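Local coordinates for protein peptidase M42 (Thaumarchaeota archaeon SCGC AB-539-E09, PDB 5DS0) that probably trims amino-terminal residues from peptides as a dodecameric, metal-dependent TET aminopeptidase of family M42, with two cobalt ions bound close together, at residues D44-V49 against A221-H226; L62-T67 against S209-E214; G98-V103 against V160-F165; G108-I113 against I138-T143; G261-D266 against Q291-S296. One frame throughout, in Å; residues are numbered along the deposited sequence.

In the fold
The five contacts divide between a large mixed sheet and a six-stranded barrel. Contact 2 lies nearest the middle of the chain, in the mixed sheet, and carries residues of the cobalt site. Contact 1 abuts it through strand 205-211, V49 O bonding to A210 N, and is likewise mostly buried but built on hydroxyls and a carboxylate. Contact 5 belongs to the same sheet, in its own strand pair, and presents side chains to a neighbouring subunit. Contacts 3 and 4 lie in the barrel, contact 4 the most peripheral of the five; contact 3 uses strand 100-105 and contact 4 its barrel neighbour 108-115. Both pair antiparallel backbones, pack aliphatic groups, and place charged ends against another subunit rather than a metal.

Contact 1. Residues D44-V49 against A221-H226; sequences DKLGSV and AQTTAH
With chi1 of 72°, D44 holds CG in the crowded position between its backbone N and carbonyl carbon, and the carboxylate swings across the mouth of a tight hairpin. The hairpin joins strand 40-43 to strand 49-53 through a type I beta turn, D44 to G47, and is closed by the backbone bond from D44 N to S48 O. OD1 serves the turn alone, while OD2 is shared between S48 of the loop and helix 219-228. OD1 turns inward, taking S48 N at 2.7 Å and, weakly, the amides of L46 and G47. OD2 accepts from S48 OG at 2.7 Å and from T224 OG1 at 3.0 Å, the latter donor standing 54° above the carboxylate plane. T223 OG1 also lies 2.7 Å from D44 OD2, but its single proton may go to the carbonyl of G220 instead. The two threonines turn their hydroxyls to the same oxygen, D44 OD2, by different rotations: T224 OG1 is anti to the carbonyl carbon, T223 OG1 crowded between N and C. An alanine in place of D44 removes the carboxylate and would probably loosen both the turn and its seat on the helix. G47, with phi 120°, adopts a backbone shape suited to glycine. A310 of a second subunit packs on D44 and T223. Beside the polar cluster, L46 reaches over with CD2, 3.8 Å from T223 OG1 and 4.0 Å from T223 CG2.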
# COMPACT_ATOMS: atom_id res chain seq x y z
N ASP C 44 -11.79 -53.24 -0.46
CA ASP C 44 -12.09 -52.53 -1.70
C ASP C 44 -10.83 -52.53 -2.56
O ASP C 44 -9.74 -52.91 -2.09
CB ASP C 44 -12.73 -51.13 -1.45
CG ASP C 44 -11.75 -50.09 -0.91
OD1 ASP C 44 -10.52 -50.29 -0.97
OD2 ASP C 44 -12.23 -49.04 -0.42
N LYS C 45 -10.96 -52.12 -3.81
CA LYS C 45 -9.85 -52.18 -4.74
C LYS C 45 -8.88 -51.00 -4.59
O LYS C 45 -7.82 -50.99 -5.20
CB LYS C 45 -10.36 -52.30 -6.17
CG LYS C 45 -11.23 -53.53 -6.36
CD LYS C 45 -11.35 -53.91 -7.82
CE LYS C 45 -12.26 -55.11 -8.00
NZ LYS C 45 -12.50 -55.33 -9.45
N LEU C 46 -9.24 -50.02 -3.78
CA LEU C 46 -8.32 -48.95 -3.46
C LEU C 46 -7.33 -49.33 -2.36
O LEU C 46 -6.29 -48.69 -2.22
CB LEU C 46 -9.09 -47.69 -3.05
CG LEU C 46 -9.42 -46.71 -4.18
CD1 LEU C 46 -9.96 -47.40 -5.43
CD2 LEU C 46 -10.41 -45.65 -3.71
N GLY C 47 -7.65 -50.36 -1.58
CA GLY C 47 -6.77 -50.80 -0.50
C GLY C 47 -7.38 -50.77 0.89
O GLY C 47 -6.69 -51.09 1.85
N SER C 48 -8.65 -50.37 1.02
CA SER C 48 -9.33 -50.41 2.32
C SER C 48 -9.58 -51.84 2.71
O SER C 48 -10.09 -52.62 1.91
CB SER C 48 -10.69 -49.71 2.28
OG SER C 48 -10.62 -48.42 1.69
N VAL C 49 -9.20 -52.21 3.93
CA VAL C 49 -9.59 -53.51 4.47
C VAL C 49 -10.67 -53.31 5.55
O VAL C 49 -10.65 -52.35 6.33
CB VAL C 49 -8.42 -54.39 5.00
CG1 VAL C 49 -7.14 -54.42 4.14
CG2 VAL C 49 -8.02 -53.92 6.36
N ALA C 221 -13.56 -44.23 1.54
CA ALA C 221 -14.89 -44.26 2.14
C ALA C 221 -16.00 -44.51 1.11
O ALA C 221 -16.93 -45.26 1.37
CB ALA C 221 -15.15 -42.95 2.84
N GLN C 222 -15.92 -43.85 -0.05
CA GLN C 222 -16.93 -43.99 -1.10
C GLN C 222 -17.03 -45.42 -1.59
O GLN C 222 -18.12 -45.98 -1.68
CB GLN C 222 -16.61 -43.07 -2.27
CG GLN C 222 -17.73 -42.95 -3.28
CD GLN C 222 -17.39 -41.99 -4.40
OE1 GLN C 222 -16.83 -40.91 -4.16
NE2 GLN C 222 -17.71 -42.37 -5.64
N THR C 223 -15.88 -46.01 -1.88
CA THR C 223 -15.78 -47.35 -2.41
C THR C 223 -16.04 -48.43 -1.36
O THR C 223 -16.62 -49.48 -1.68
CB THR C 223 -14.41 -47.59 -3.05
OG1 THR C 223 -13.38 -47.29 -2.11
CG2 THR C 223 -14.23 -46.71 -4.31
N THR C 224 -15.65 -48.20 -0.11
CA THR C 224 -15.98 -49.12 0.99
C THR C 224 -17.48 -49.10 1.33
O THR C 224 -18.07 -50.14 1.59
CB THR C 224 -15.16 -48.80 2.26
OG1 THR C 224 -13.82 -49.28 2.07
CG2 THR C 224 -15.75 -49.48 3.48
N ALA C 225 -18.08 -47.92 1.31
CA ALA C 225 -19.52 -47.80 1.48
C ALA C 225 -20.28 -48.60 0.41
O ALA C 225 -21.30 -49.23 0.71
CB ALA C 225 -19.93 -46.34 1.42
N HIS C 226 -19.80 -48.54 -0.83
CA HIS C 226 -20.39 -49.32 -1.92
C HIS C 226 -20.35 -50.82 -1.60
O HIS C 226 -21.35 -51.52 -1.78
CB HIS C 226 -19.70 -49.04 -3.26
CG HIS C 226 -20.19 -49.91 -4.37
ND1 HIS C 226 -21.32 -49.61 -5.12
CD2 HIS C 226 -19.73 -51.09 -4.85
CE1 HIS C 226 -21.52 -50.57 -6.00
NE2 HIS C 226 -20.57 -51.48 -5.87

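Contact 2. Residues L62-T67 against S209-E214; sequences LMAGHT and SATVQE. With CO (cobalt (II) ion), chain T.
H66 NE2 is the best-held polar atom, gripped by one metal bond, 2.1 Å to a cobalt ion whose site also includes D180, E214 and E237. A second grip on the same imidazole, from ND1 to the carbonyl of D68, fixes the ring's rotation. The histidine lies on strand 60-66, which runs parallel to strand 205-211 in the central sheet. The pairing rests on S209 N to M63 O, 2.7 Å, on G65 N to S209 O, 3.0 Å, and further along on T67 N to T211 O, 2.9 Å. T211 OG1, itself bonded to D301, lies against H66 CB. Further along the chain E214 comes back over one face of the imidazole, its CB 3.5 Å from the ring centroid in a CH-pi contact. A bend at chi2 (-88°) then turns the carboxylate to within 28° of the ring plane. An alanine in place of E214 removes the carboxylate beside the cobalt and the CH-pi cover of the ring, and would probably disturb the charge balance of the site. Because E214 OE1 lies 3.0 Å from both H66 NE2, with no hydrogen to share, and the cobalt, its negative charge is likely to polarise the metal-bound imidazole.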
# COMPACT_ATOMS: atom_id res chain seq x y z
N LEU C 62 -21.48 -49.80 9.95
CA LEU C 62 -20.16 -49.52 9.42
C LEU C 62 -19.42 -48.60 10.37
O LEU C 62 -19.88 -47.48 10.63
CB LEU C 62 -20.26 -48.89 8.03
CG LEU C 62 -18.95 -48.40 7.40
CD1 LEU C 62 -17.88 -49.47 7.41
CD2 LEU C 62 -19.20 -47.94 5.98
N MSE C 63 -18.29 -49.06 10.90
CA MSE C 63 -17.37 -48.20 11.61
C MSE C 63 -16.18 -47.98 10.75
O MSE C 63 -15.62 -48.93 10.21
CB MSE C 63 -16.86 -48.83 12.87
CG MSE C 63 -17.93 -48.96 13.93
SE MSE C 63 -17.01 -49.28 15.65
CE MSE C 63 -16.50 -51.17 15.40
N ALA C 64 -15.74 -46.73 10.61
CA ALA C 64 -14.64 -46.43 9.72
C ALA C 64 -13.64 -45.50 10.36
O ALA C 64 -14.02 -44.52 10.99
CB ALA C 64 -15.16 -45.81 8.44
N GLY C 65 -12.36 -45.82 10.20
CA GLY C 65 -11.26 -44.92 10.56
C GLY C 65 -10.17 -45.02 9.52
O GLY C 65 -9.73 -46.11 9.20
N HIS C 66 -9.74 -43.90 8.97
CA HIS C 66 -8.80 -43.95 7.85
C HIS C 66 -7.37 -44.17 8.34
O HIS C 66 -6.94 -43.56 9.31
CB HIS C 66 -8.91 -42.72 6.93
CG HIS C 66 -8.48 -41.43 7.54
ND1 HIS C 66 -7.18 -40.97 7.49
CD2 HIS C 66 -9.19 -40.46 8.17
CE1 HIS C 66 -7.10 -39.79 8.09
NE2 HIS C 66 -8.31 -39.46 8.51
N THR C 67 -6.65 -45.05 7.65
CA THR C 67 -5.28 -45.38 8.03
C THR C 67 -4.25 -44.61 7.24
O THR C 67 -3.06 -44.71 7.52
CB THR C 67 -5.00 -46.85 7.83
OG1 THR C 67 -5.34 -47.22 6.49
CG2 THR C 67 -5.79 -47.68 8.81
N SER C 209 -13.97 -50.88 9.41
CA SER C 209 -13.24 -50.61 8.20
C SER C 209 -12.07 -49.64 8.38
O SER C 209 -12.21 -48.56 8.90
CB SER C 209 -14.20 -50.08 7.16
OG SER C 209 -13.57 -50.09 5.90
N ALA C 210 -10.90 -50.07 7.90
CA ALA C 210 -9.71 -49.24 7.86
C ALA C 210 -9.56 -48.63 6.47
O ALA C 210 -8.91 -49.20 5.59
CB ALA C 210 -8.49 -50.07 8.22
N THR C 211 -10.20 -47.49 6.26
CA THR C 211 -10.30 -46.89 4.94
C THR C 211 -8.99 -46.26 4.49
O THR C 211 -8.15 -45.91 5.31
CB THR C 211 -11.41 -45.82 4.91
OG1 THR C 211 -11.35 -45.03 6.10
CG2 THR C 211 -12.76 -46.47 4.84
N VAL C 212 -8.87 -46.09 3.18
CA VAL C 212 -7.70 -45.44 2.58
C VAL C 212 -8.08 -44.12 1.93
O VAL C 212 -9.25 -43.85 1.66
CB VAL C 212 -7.00 -46.35 1.54
CG1 VAL C 212 -6.45 -47.59 2.21
CG2 VAL C 212 -7.94 -46.71 0.39
N GLN C 213 -7.06 -43.30 1.70
CA GLN C 213 -7.20 -42.07 0.94
C GLN C 213 -8.27 -41.08 1.42
O GLN C 213 -8.89 -40.41 0.61
CB GLN C 213 -7.42 -42.41 -0.55
CG GLN C 213 -6.20 -43.08 -1.18
CD GLN C 213 -6.30 -43.21 -2.68
OE1 GLN C 213 -6.60 -42.26 -3.40
NE2 GLN C 213 -5.99 -44.39 -3.16
N GLU C 214 -8.47 -40.97 2.74
CA GLU C 214 -9.34 -39.92 3.29
C GLU C 214 -8.73 -38.54 3.08
O GLU C 214 -9.42 -37.62 2.69
CB GLU C 214 -9.57 -40.11 4.79
CG GLU C 214 -10.67 -39.25 5.43
CD GLU C 214 -10.25 -37.85 5.94
OE1 GLU C 214 -9.08 -37.60 6.35
OE2 GLU C 214 -11.13 -36.96 5.97
CO CO T . -8.81 -37.60 9.32

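Contact 3. Residues G98-V103 against V160-F165; sequences GQRVVV and VPWSPF
Strand 100-105 and strand 158-161 run antiparallel, V102 and V160 forming a hydrogen-bonded pair whose bonds, V102 N to V160 O at 2.9 Å and V160 N to V102 O at 3.0 Å, are both nearly straight. The two are neighbours in a six-stranded antiparallel barrel, the domain set apart from the metal-binding half of the chain. V101 pairs with P161 in the next, non-hydrogen-bonded position, their side chains diverging. Beyond it W162 N donates to R100 O at 3.0 Å, from 40° above the carbonyl plane, while H327 NE2 bonds to that same oxygen. On one face of the sheet V102 and V160 lie side by side, CG1 of the former 3.6 Å from CG2 of the latter. R100 and W162 also run alongside each other: the arginine is extended from CG to NE, and its guanidinium is tilted 36° to the indole. The tip of R100 carries on to S163 and P164 of a third subunit, across the interface. H111 meets the indole with its ring at about 80°, and P164 CD of the same chain lies over one indole face. R100 meets W162 most closely through its methylene CD, 3.5 Å from the aromatic W162 CE3.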
# COMPACT_ATOMS: atom_id res chain seq x y z
N GLY C 98 12.65 -27.73 8.40
CA GLY C 98 13.54 -28.29 9.41
C GLY C 98 13.14 -29.66 9.91
O GLY C 98 13.77 -30.19 10.82
N GLN C 99 12.12 -30.25 9.28
CA GLN C 99 11.54 -31.50 9.76
C GLN C 99 12.11 -32.73 9.06
O GLN C 99 12.45 -32.67 7.90
CB GLN C 99 10.03 -31.48 9.57
CG GLN C 99 9.31 -30.41 10.38
CD GLN C 99 9.03 -30.81 11.81
OE1 GLN C 99 9.36 -31.91 12.26
NE2 GLN C 99 8.42 -29.90 12.54
N ARG C 100 12.22 -33.83 9.81
CA ARG C 100 12.77 -35.06 9.27
C ARG C 100 11.68 -35.83 8.57
O ARG C 100 10.57 -35.96 9.06
CB ARG C 100 13.31 -35.94 10.38
CG ARG C 100 14.46 -35.34 11.17
CD ARG C 100 14.47 -35.98 12.53
NE ARG C 100 15.63 -35.67 13.36
CZ ARG C 100 16.74 -36.41 13.43
NH1 ARG C 100 16.89 -37.46 12.64
NH2 ARG C 100 17.72 -36.06 14.26
N VAL C 101 12.03 -36.38 7.42
CA VAL C 101 11.12 -37.21 6.67
C VAL C 101 11.85 -38.46 6.26
O VAL C 101 13.07 -38.54 6.36
CB VAL C 101 10.59 -36.50 5.41
CG1 VAL C 101 9.73 -35.30 5.79
CG2 VAL C 101 11.73 -36.07 4.48
N VAL C 102 11.09 -39.42 5.77
CA VAL C 102 11.67 -40.63 5.22
C VAL C 102 10.93 -41.02 3.94
O VAL C 102 9.70 -41.03 3.89
CB VAL C 102 11.73 -41.78 6.26
CG1 VAL C 102 10.42 -41.94 7.01
CG2 VAL C 102 12.10 -43.09 5.60
N VAL C 103 11.71 -41.35 2.92
CA VAL C 103 11.23 -41.67 1.60
C VAL C 103 11.35 -43.16 1.41
O VAL C 103 12.39 -43.73 1.73
CB VAL C 103 12.13 -41.02 0.54
CG1 VAL C 103 11.57 -41.24 -0.85
CG2 VAL C 103 12.30 -39.54 0.80
N VAL C 160 6.90 -39.97 4.16
CA VAL C 160 6.19 -39.69 5.40
C VAL C 160 7.05 -38.93 6.38
O VAL C 160 8.28 -38.95 6.29
CB VAL C 160 5.72 -40.95 6.13
CG1 VAL C 160 4.70 -41.70 5.29
CG2 VAL C 160 6.90 -41.84 6.50
N PRO C 161 6.41 -38.28 7.35
CA PRO C 161 7.14 -37.70 8.45
C PRO C 161 7.87 -38.77 9.24
O PRO C 161 7.39 -39.90 9.34
CB PRO C 161 6.03 -37.08 9.32
CG PRO C 161 4.87 -36.89 8.41
CD PRO C 161 4.96 -38.01 7.43
N TRP C 162 9.00 -38.41 9.84
CA TRP C 162 9.69 -39.27 10.78
C TRP C 162 9.35 -38.83 12.18
O TRP C 162 9.66 -37.70 12.56
CB TRP C 162 11.20 -39.19 10.57
CG TRP C 162 11.94 -40.16 11.42
CD1 TRP C 162 12.19 -41.48 11.14
CD2 TRP C 162 12.51 -39.90 12.70
NE1 TRP C 162 12.88 -42.05 12.17
CE2 TRP C 162 13.10 -41.11 13.14
CE3 TRP C 162 12.59 -38.77 13.53
CZ2 TRP C 162 13.75 -41.21 14.37
CZ3 TRP C 162 13.24 -38.87 14.75
CH2 TRP C 162 13.82 -40.09 15.16
N SER C 163 8.72 -39.71 12.96
CA SER C 163 8.16 -39.32 14.26
C SER C 163 7.90 -40.51 15.17
O SER C 163 6.89 -41.20 15.02
CB SER C 163 6.86 -38.57 14.04
OG SER C 163 6.39 -38.01 15.25
N PRO C 164 8.80 -40.77 16.11
CA PRO C 164 8.64 -41.93 16.99
C PRO C 164 7.47 -41.80 17.93
O PRO C 164 7.10 -40.70 18.33
CB PRO C 164 9.93 -41.95 17.80
CG PRO C 164 10.87 -41.04 17.11
CD PRO C 164 10.04 -40.04 16.38
N PHE C 165 6.94 -42.94 18.32
CA PHE C 165 5.85 -42.99 19.26
C PHE C 165 6.35 -43.16 20.69
O PHE C 165 7.22 -44.00 20.96
CB PHE C 165 4.94 -44.15 18.90
CG PHE C 165 3.76 -44.29 19.82
CD1 PHE C 165 2.59 -43.61 19.56
CD2 PHE C 165 3.84 -45.10 20.95
CE1 PHE C 165 1.50 -43.74 20.41
CE2 PHE C 165 2.77 -45.23 21.81
CZ PHE C 165 1.59 -44.56 21.53

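Contact 4. Residues G108-I113 against I138-T143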
# COMPACT_ATOMS: atom_id res chain seq x y z
N GLY C 108 14.77 -49.27 -0.25
CA GLY C 108 14.45 -49.14 1.18
C GLY C 108 14.25 -47.70 1.63
O GLY C 108 14.12 -46.79 0.82
N MSE C 109 14.25 -47.51 2.94
CA MSE C 109 13.99 -46.20 3.54
C MSE C 109 15.17 -45.29 3.39
O MSE C 109 16.29 -45.65 3.70
CB MSE C 109 13.69 -46.33 5.04
CG MSE C 109 12.44 -47.14 5.33
SE MSE C 109 10.80 -46.38 4.51
CE MSE C 109 9.57 -47.87 4.88
N VAL C 110 14.92 -44.08 2.93
CA VAL C 110 15.95 -43.06 2.80
C VAL C 110 15.55 -41.82 3.60
O VAL C 110 14.50 -41.25 3.37
CB VAL C 110 16.13 -42.65 1.34
CG1 VAL C 110 17.13 -41.51 1.21
CG2 VAL C 110 16.56 -43.86 0.51
N HIS C 111 16.41 -41.41 4.52
CA HIS C 111 16.10 -40.29 5.39
C HIS C 111 16.49 -38.98 4.78
O HIS C 111 17.44 -38.90 4.01
CB HIS C 111 16.79 -40.46 6.73
CG HIS C 111 16.32 -41.66 7.48
ND1 HIS C 111 15.17 -41.65 8.22
CD2 HIS C 111 16.81 -42.91 7.55
CE1 HIS C 111 14.98 -42.84 8.75
NE2 HIS C 111 15.96 -43.63 8.36
N GLY C 112 15.76 -37.94 5.15
CA GLY C 112 16.02 -36.60 4.68
C GLY C 112 15.40 -35.52 5.56
O GLY C 112 14.74 -35.81 6.57
N ILE C 113 15.64 -34.28 5.17
CA ILE C 113 15.24 -33.12 5.93
C ILE C 113 14.58 -32.14 5.01
O ILE C 113 15.10 -31.85 3.95
CB ILE C 113 16.45 -32.42 6.52
CG1 ILE C 113 17.24 -33.37 7.42
CG2 ILE C 113 16.02 -31.22 7.35
CD1 ILE C 113 18.64 -32.87 7.73
N ILE C 138 13.71 -31.52 -0.17
CA ILE C 138 14.17 -32.47 0.79
C ILE C 138 15.62 -32.73 0.52
O ILE C 138 16.02 -33.04 -0.60
CB ILE C 138 13.33 -33.75 0.72
CG1 ILE C 138 11.93 -33.45 1.27
CG2 ILE C 138 13.95 -34.88 1.51
CD1 ILE C 138 10.87 -34.34 0.71
N ASP C 139 16.40 -32.62 1.58
CA ASP C 139 17.82 -32.85 1.56
C ASP C 139 18.05 -34.23 2.11
O ASP C 139 17.70 -34.50 3.26
CB ASP C 139 18.52 -31.82 2.43
CG ASP C 139 20.03 -31.92 2.38
OD1 ASP C 139 20.56 -32.89 1.80
OD2 ASP C 139 20.69 -31.01 2.91
N ILE C 140 18.66 -35.10 1.31
CA ILE C 140 18.95 -36.46 1.75
C ILE C 140 20.45 -36.71 1.91
O ILE C 140 20.89 -37.86 2.00
CB ILE C 140 18.34 -37.51 0.80
CG1 ILE C 140 18.89 -37.34 -0.62
CG2 ILE C 140 16.83 -37.39 0.79
CD1 ILE C 140 18.64 -38.52 -1.53
N GLY C 141 21.23 -35.63 1.97
CA GLY C 141 22.67 -35.72 2.20
C GLY C 141 23.44 -36.02 0.95
O GLY C 141 24.62 -36.38 1.01
N ALA C 142 22.79 -35.84 -0.20
CA ALA C 142 23.43 -36.13 -1.47
C ALA C 142 24.15 -34.88 -1.96
O ALA C 142 23.80 -33.77 -1.58
CB ALA C 142 22.40 -36.59 -2.48
N THR C 143 25.16 -35.09 -2.80
CA THR C 143 25.97 -33.98 -3.34
C THR C 143 25.86 -33.85 -4.86
O THR C 143 26.54 -33.03 -5.45
CB THR C 143 27.46 -34.14 -2.94
OG1 THR C 143 27.94 -35.41 -3.37
CG2 THR C 143 27.63 -34.04 -1.44
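Backbone bonds come first: I113 and D139 form an antiparallel hydrogen-bonded pair that joins strand 108-115 to strand 137-139 in the six-stranded barrel. I113 N donates to D139 O at 2.8 Å and D139 N returns the bond to I113 O at the same length, the second almost straight and both in the carbonyl planes. A weaker kind of contact flanks them, I138 CA-H pointing at I113 O. Steric demand falls on G112, where a CB would collide with D139 O and with the CG2 methyls of I138 and I140, so that glycine suits the position. The apolar part is small: V110 CG1 sits 4.2 Å from I140 CG2, the side chains of V110 and I140 crossing obliquely. A polar side chain enters where the strand ends: D139, its CG anti to the backbone N, takes G141 N into an Asx turn that bends the chain away. Its carboxylate is claimed from outside as well, by a salt bridge to R322 and a hydrogen bond to H323 of a third subunit, so one aspartate ties the end of strand 137-139 to the subunit interface. In the Asx turn G141 N lies 2.8 Å from D139 OD1, 33° above the carboxylate plane.

Contact 5. Residues G261-D266 against Q291-S296; sequences GLVTYD and QLSQMS
The Y265 ring is met at its edge, near its plane, by the CG methylene of Q294, 4.0 Å from Y265 CD2, and the amide of Q294 stands almost square to the ring at 89°. Tighter still is the aliphatic meeting of Y265 CB with Q294 CG, 3.5 Å. The glutamine is extended beyond CG and sends NE2 to T264 OG1 at 3.1 Å, with the hydroxyl close to the amide plane; its OE1 bonds to N86, and its NE2 also to V74 O, of a fourth subunit. S293 O is gripped twice, by T264 N at 2.8 Å and by T264 OG1 at 2.8 Å, the hydroxyl coming from above the carbonyl plane. These residues sit in a beta-alpha-beta unit: strand 261-263 and strand 291-295 are parallel neighbours, connected through helix 273-285. Between V263 and D266 the register slips by one residue, a beta bulge, and the chain turns a corner at T264. Upstream of it L262 N donates to Q291 O and S293 N to L262 O. Within the shifted part M295 N donates to Y265 O, 3.0 Å. D266, whose OD1 bonds S268, lies alongside selenomethionine M295, which is poorly ordered, D266 CB being 3.7 Å from M295 CE.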
# COMPACT_ATOMS: atom_id res chain seq x y z
N GLY C 261 -15.51 -36.83 21.49
CA GLY C 261 -16.39 -35.81 20.96
C GLY C 261 -17.47 -36.41 20.09
O GLY C 261 -17.35 -37.54 19.61
N LEU C 262 -18.53 -35.65 19.91
CA LEU C 262 -19.59 -36.00 18.97
C LEU C 262 -19.80 -34.80 18.08
O LEU C 262 -20.06 -33.70 18.54
CB LEU C 262 -20.87 -36.32 19.71
CG LEU C 262 -22.04 -36.64 18.80
CD1 LEU C 262 -21.82 -37.99 18.14
CD2 LEU C 262 -23.33 -36.65 19.58
N VAL C 263 -19.67 -35.02 16.79
CA VAL C 263 -19.73 -33.92 15.85
C VAL C 263 -21.18 -33.66 15.50
O VAL C 263 -21.85 -34.53 14.92
CB VAL C 263 -18.94 -34.24 14.57
CG1 VAL C 263 -19.04 -33.10 13.58
CG2 VAL C 263 -17.49 -34.51 14.90
N THR C 264 -21.63 -32.44 15.78
CA THR C 264 -22.99 -32.01 15.54
C THR C 264 -23.17 -31.33 14.18
O THR C 264 -24.29 -31.10 13.75
CB THR C 264 -23.42 -31.00 16.60
OG1 THR C 264 -22.53 -29.87 16.59
CG2 THR C 264 -23.38 -31.63 17.97
N TYR C 265 -22.05 -30.94 13.55
CA TYR C 265 -22.07 -30.33 12.22
C TYR C 265 -20.66 -30.27 11.67
O TYR C 265 -19.73 -29.93 12.38
CB TYR C 265 -22.66 -28.92 12.24
CG TYR C 265 -22.39 -28.20 10.95
CD1 TYR C 265 -23.09 -28.53 9.80
CD2 TYR C 265 -21.41 -27.22 10.84
CE1 TYR C 265 -22.84 -27.89 8.59
CE2 TYR C 265 -21.14 -26.58 9.63
CZ TYR C 265 -21.87 -26.93 8.52
OH TYR C 265 -21.64 -26.33 7.31
N ASP C 266 -20.50 -30.60 10.40
CA ASP C 266 -19.26 -30.35 9.70
C ASP C 266 -19.55 -30.06 8.23
O ASP C 266 -20.68 -30.22 7.76
CB ASP C 266 -18.21 -31.46 9.95
CG ASP C 266 -18.47 -32.76 9.17
OD1 ASP C 266 -18.38 -32.71 7.93
OD2 ASP C 266 -18.71 -33.85 9.78
N GLN C 291 -18.13 -34.77 24.53
CA GLN C 291 -18.06 -33.34 24.23
C GLN C 291 -18.74 -33.02 22.90
O GLN C 291 -18.37 -33.55 21.87
CB GLN C 291 -16.61 -32.87 24.15
CG GLN C 291 -15.75 -33.25 25.35
CD GLN C 291 -14.36 -32.67 25.27
OE1 GLN C 291 -14.18 -31.46 25.37
NE2 GLN C 291 -13.36 -33.52 25.05
N LEU C 292 -19.74 -32.14 22.92
CA LEU C 292 -20.37 -31.73 21.68
C LEU C 292 -19.41 -30.87 20.90
O LEU C 292 -18.85 -29.93 21.44
CB LEU C 292 -21.66 -30.97 21.96
CG LEU C 292 -22.77 -31.80 22.59
CD1 LEU C 292 -24.04 -30.96 22.67
CD2 LEU C 292 -23.04 -33.08 21.82
N SER C 293 -19.23 -31.20 19.63
CA SER C 293 -18.21 -30.59 18.79
C SER C 293 -18.78 -30.16 17.44
O SER C 293 -19.82 -30.63 17.01
CB SER C 293 -17.08 -31.59 18.55
OG SER C 293 -16.27 -31.20 17.47
N GLN C 294 -18.08 -29.25 16.77
CA GLN C 294 -18.48 -28.78 15.47
C GLN C 294 -17.25 -28.42 14.66
O GLN C 294 -16.45 -27.66 15.14
CB GLN C 294 -19.38 -27.55 15.64
CG GLN C 294 -20.61 -27.57 14.75
CD GLN C 294 -21.63 -26.51 15.12
OE1 GLN C 294 -21.58 -25.38 14.63
NE2 GLN C 294 -22.59 -26.88 15.98
N MSE C 295 -17.09 -28.97 13.46
CA MSE C 295 -15.92 -28.66 12.62
C MSE C 295 -16.36 -27.86 11.42
O MSE C 295 -16.63 -28.40 10.34
CB MSE C 295 -15.19 -29.93 12.18
CG MSE C 295 -15.05 -30.96 13.32
SE MSE C 295 -14.36 -32.71 12.71
CE MSE C 295 -14.84 -32.77 10.79
N SER C 296 -16.48 -26.55 11.63
CA SER C 296 -16.86 -25.57 10.59
C SER C 296 -16.17 -25.73 9.21
O SER C 296 -16.81 -25.53 8.16
CB SER C 296 -16.58 -24.16 11.12
OG SER C 296 -16.32 -23.26 10.08